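YebG family protein (PDB 3ERM) is of unknown function but belongs to the YebG family, a small, mainly helical protein found here as an assembly of two copies. Local coordinates at residues A[30-33]-A[34-38]; A[74-77]-A[78-81]. All blocks are in the same frame, centred on the assembly; numbering follows the deposited sequence.

Contact 1 (A[30-33]-A[34-38]); sequences DQML and ELAEL
Met-32 and Ala-36 meet one turn apart on the long alpha helix 22-46, where the selenium of selenomethionine Met-32 (SE) comes to 4.5 Å from CB of Ala-36. This is the inward side of the helix. A chi1 of -177° carries CG of Met-32 away from its own N, and a turn at chi2 (-69°) then sends SE on toward the methyl of Ala-36, a loose approach. Both residues also lean on Ala-63 of helix 52-63, and Met-32 reaches Ile-60 there as well. Leu-35 belongs to the covered side too: its side chain touches Ala-63, Arg-66 at the start of helix 66-74, and Ala-77 of the second subunit. Its CB sits near two carbonyl oxygens of the preceding turn, 3.4 Å from O of Gln-31 and 3.5 Å from O of Met-32.

The solvent side is looser. Asp-30, Leu-33, Glu-34 and Glu-37 are exposed, and across this junction they meet mostly through backbone and CB atoms. The carboxylates of Glu-34 and Glu-37 stand out from the helix on extended chains, although Glu-34 also packs against Thr-78 of the second subunit. Three acidic side chains on one helical face probably give it a negative character.

Under both sides runs the i to i+4 ladder of the helix. Glu-34 N bonds to O of Asp-30 at 2.8 Å. Next comes Leu-35 N to O of Gln-31 at 3.0 Å, then Ala-36 N to O of Met-32 at 2.9 Å. The last rung is Glu-37 N to O of Leu-33 at 2.9 Å, and CB of Glu-37 lies 3.4 Å from that same O of Leu-33.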
loop_
_atom_site.group_PDB
_atom_site.type_symbol
_atom_site.label_atom_id
_atom_site.label_comp_id
_atom_site.label_asym_id
_atom_site.label_seq_id
_atom_site.Cartn_x
_atom_site.Cartn_y
_atom_site.Cartn_z
ATOM N N ASP A 30 9.953 12.943 -7.468
ATOM C CA ASP A 30 9.016 12.913 -8.584
ATOM C C ASP A 30 8.349 11.547 -8.729
ATOM O O ASP A 30 7.120 11.442 -8.962
ATOM C CB ASP A 30 9.709 13.291 -9.892
ATOM C CG ASP A 30 10.028 14.787 -9.982
ATOM O OD1 ASP A 30 10.741 15.196 -10.930
ATOM O OD2 ASP A 30 9.575 15.560 -9.106
ATOM N N GLN A 31 9.172 10.510 -8.591
ATOM C CA GLN A 31 8.719 9.129 -8.653
ATOM C C GLN A 31 7.803 8.805 -7.480
ATOM O O GLN A 31 6.887 8.012 -7.626
ATOM C CB GLN A 31 9.916 8.179 -8.700
ATOM C CG GLN A 31 10.720 8.244 -10.000
ATOM C CD GLN A 31 12.136 7.671 -9.830
ATOM O OE1 GLN A 31 13.000 7.780 -10.733
ATOM N NE2 GLN A 31 12.392 7.069 -8.661
HETATM N N MSE A 32 8.053 9.437 -6.333
HETATM C CA MSE A 32 7.186 9.370 -5.149
HETATM C C MSE A 32 5.755 9.853 -5.508
HETATM O O MSE A 32 4.750 9.182 -5.209
HETATM C CB MSE A 32 7.824 10.217 -4.038
HETATM C CG MSE A 32 7.124 10.239 -2.706
HETATM SE SE MSE A 32 5.395 11.200 -2.778
HETATM C CE MSE A 32 4.702 10.685 -1.055
ATOM N N LEU A 33 5.690 11.005 -6.172
ATOM C CA LEU A 33 4.452 11.634 -6.579
ATOM C C LEU A 33 3.760 10.807 -7.630
ATOM O O LEU A 33 2.581 10.499 -7.478
ATOM C CB LEU A 33 4.725 13.023 -7.139
ATOM C CG LEU A 33 5.345 13.991 -6.145
ATOM C CD1 LEU A 33 6.039 15.142 -6.877
ATOM C CD2 LEU A 33 4.279 14.485 -5.165
ATOM N N GLU A 34 4.480 10.443 -8.689
ATOM C CA GLU A 34 3.890 9.619 -9.736
ATOM C C GLU A 34 3.272 8.328 -9.159
ATOM O O GLU A 34 2.220 7.914 -9.603
ATOM C CB GLU A 34 4.898 9.324 -10.846
ATOM C CG GLU A 34 4.322 8.484 -11.984
ATOM C CD GLU A 34 5.382 7.772 -12.879
ATOM O OE1 GLU A 34 6.624 7.773 -12.550
ATOM O OE2 GLU A 34 4.943 7.190 -13.928
ATOM N N LEU A 35 3.919 7.727 -8.160
ATOM C CA LEU A 35 3.401 6.548 -7.456
ATOM C C LEU A 35 2.190 6.838 -6.597
ATOM O O LEU A 35 1.262 6.023 -6.520
ATOM C CB LEU A 35 4.452 5.935 -6.533
ATOM C CG LEU A 35 4.010 4.699 -5.720
ATOM C CD1 LEU A 35 3.628 3.475 -6.586
ATOM C CD2 LEU A 35 5.093 4.305 -4.705
ATOM N N ALA A 36 2.210 7.973 -5.915
ATOM C CA ALA A 36 1.142 8.277 -5.006
ATOM C C ALA A 36 -0.090 8.471 -5.890
ATOM O O ALA A 36 -1.195 7.994 -5.575
ATOM C CB ALA A 36 1.467 9.539 -4.179
ATOM N N GLU A 37 0.122 9.119 -7.030
ATOM C CA GLU A 37 -0.965 9.398 -7.955
ATOM C C GLU A 37 -1.601 8.145 -8.590
ATOM O O GLU A 37 -2.811 8.077 -8.758
ATOM C CB GLU A 37 -0.466 10.323 -9.043
ATOM C CG GLU A 37 -1.578 10.809 -9.924
ATOM C CD GLU A 37 -1.080 11.735 -10.983
ATOM O OE1 GLU A 37 0.094 12.162 -10.873
ATOM O OE2 GLU A 37 -1.859 12.029 -11.919
ATOM N N LEU A 38 -0.790 7.166 -8.959
ATOM C CA LEU A 38 -1.347 5.965 -9.521
ATOM C C LEU A 38 -2.039 5.171 -8.424
ATOM O O LEU A 38 -3.137 4.676 -8.626
ATOM C CB LEU A 38 -0.259 5.146 -10.228
ATOM C CG LEU A 38 0.358 5.818 -11.467
ATOM C CD1 LEU A 38 1.686 5.175 -11.856
ATOM C CD2 LEU A 38 -0.561 5.846 -12.683
#

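Contact 2 (A[74-77]-A[78-81])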
loop_
_atom_site.group_PDB
_atom_site.type_symbol
_atom_site.label_atom_id
_atom_site.label_comp_id
_atom_site.label_asym_id
_atom_site.label_seq_id
_atom_site.Cartn_x
_atom_site.Cartn_y
_atom_site.Cartn_z
ATOM N N LYS A 74 6.692 -7.678 -0.520
ATOM C CA LYS A 74 7.580 -8.714 -1.093
ATOM C C LYS A 74 7.633 -9.991 -0.262
ATOM O O LYS A 74 7.714 -11.059 -0.847
ATOM C CB LYS A 74 9.004 -8.223 -1.422
ATOM C CG LYS A 74 9.685 -9.066 -2.544
ATOM C CD LYS A 74 11.185 -8.709 -2.885
ATOM C CE LYS A 74 11.975 -9.935 -3.471
ATOM N NZ LYS A 74 13.263 -9.617 -4.191
ATOM N N ASN A 75 7.565 -9.905 1.075
ATOM C CA ASN A 75 7.688 -11.125 1.939
ATOM C C ASN A 75 7.097 -11.116 3.375
ATOM O O ASN A 75 6.026 -11.727 3.643
ATOM C CB ASN A 75 9.155 -11.592 2.002
ATOM C CG ASN A 75 10.150 -10.430 1.881
ATOM O OD1 ASN A 75 11.144 -10.529 1.146
ATOM N ND2 ASN A 75 9.875 -9.316 2.586
ATOM N N ASN A 76 7.843 -10.474 4.286
ATOM C CA ASN A 76 7.432 -10.281 5.680
ATOM C C ASN A 76 6.572 -9.022 5.871
ATOM O O ASN A 76 7.056 -7.877 5.812
ATOM C CB ASN A 76 8.639 -10.293 6.634
ATOM C CG ASN A 76 9.646 -9.175 6.344
ATOM O OD1 ASN A 76 10.696 -9.112 6.975
ATOM N ND2 ASN A 76 9.322 -8.286 5.400
ATOM N N ALA A 77 5.282 -9.263 6.077
ATOM C CA ALA A 77 4.386 -8.232 6.532
ATOM C C ALA A 77 5.061 -7.423 7.648
ATOM O O ALA A 77 4.876 -6.212 7.740
ATOM C CB ALA A 77 3.076 -8.854 7.021
ATOM N N THR A 78 5.878 -8.090 8.460
ATOM C CA THR A 78 6.416 -7.492 9.674
ATOM C C THR A 78 7.336 -6.300 9.467
ATOM O O THR A 78 7.637 -5.586 10.415
ATOM C CB THR A 78 7.165 -8.519 10.515
ATOM O OG1 THR A 78 8.233 -9.082 9.733
ATOM C CG2 THR A 78 6.220 -9.615 10.985
ATOM N N ALA A 79 7.794 -6.069 8.249
ATOM C CA ALA A 79 8.676 -4.944 8.045
ATOM C C ALA A 79 7.965 -3.588 8.277
ATOM O O ALA A 79 8.612 -2.559 8.490
ATOM C CB ALA A 79 9.326 -5.025 6.695
ATOM N N LEU A 80 6.631 -3.603 8.271
ATOM C CA LEU A 80 5.797 -2.415 8.569
ATOM C C LEU A 80 6.011 -1.912 9.997
ATOM O O LEU A 80 5.799 -0.744 10.280
ATOM C CB LEU A 80 4.325 -2.722 8.350
ATOM C CG LEU A 80 3.910 -3.141 6.950
ATOM C CD1 LEU A 80 2.558 -3.785 7.069
ATOM C CD2 LEU A 80 3.880 -1.931 5.950
ATOM N N SER A 81 6.416 -2.812 10.881
ATOM C CA SER A 81 7.009 -2.434 12.155
ATOM C C SER A 81 8.105 -1.381 12.095
ATOM O O SER A 81 8.326 -0.684 13.085
ATOM C CB SER A 81 7.592 -3.642 12.861
ATOM O OG SER A 81 6.691 -3.995 13.875
#
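A chi1 of 61° at Asn-76 and of 58° at Thr-78 sets CG of the one and OG1 of the other between backbone N and carbonyl carbon, and this brings the two side chains together at about a right angle. OG1 of Thr-78 then lies 3.4 Å from CB of Asn-76, while the amide of Asn-76 passes on toward the next residue, its ND2 3.5 Å from the methyl CB of Ala-79. The chain has left helix 66-74 at Asn-75 and here winds into a short 3-10 turn, with i to i+3 bonds. Ala-79 N donates to O of Asn-76 at 3.1 Å; the tight i to i+3 turn puts this donor above the carbonyl plane, 53° out of it, and not on a lone pair. Leu-80 N donates to O of Ala-77 at 3.2 Å, and the Leu-80 side chain folds over that same oxygen, its CG 3.3 Å away. Leu-80 and Ala-79 face back onto helix 66-74, the former against Phe-69 and Ala-72, the latter against Ala-71.

In the fold
Contact 1 is regular alpha helix within helix 22-46, whereas contact 2 is the 3-10 turn that follows helix 66-74, so contact 1 is complete before contact 2 begins. Within one subunit they lie on opposite sides of the chain's centre, with their own centres 22 Å apart and nearest atoms about 12 Å apart, and they do not touch. The second subunit brings the two regions together: residues 30-38 of each copy face residues 74-81 of the other, and Leu-38 of one chain packs on Ala-77 and Leu-80 of its partner. Both contacts therefore contribute to the interface between the two chains.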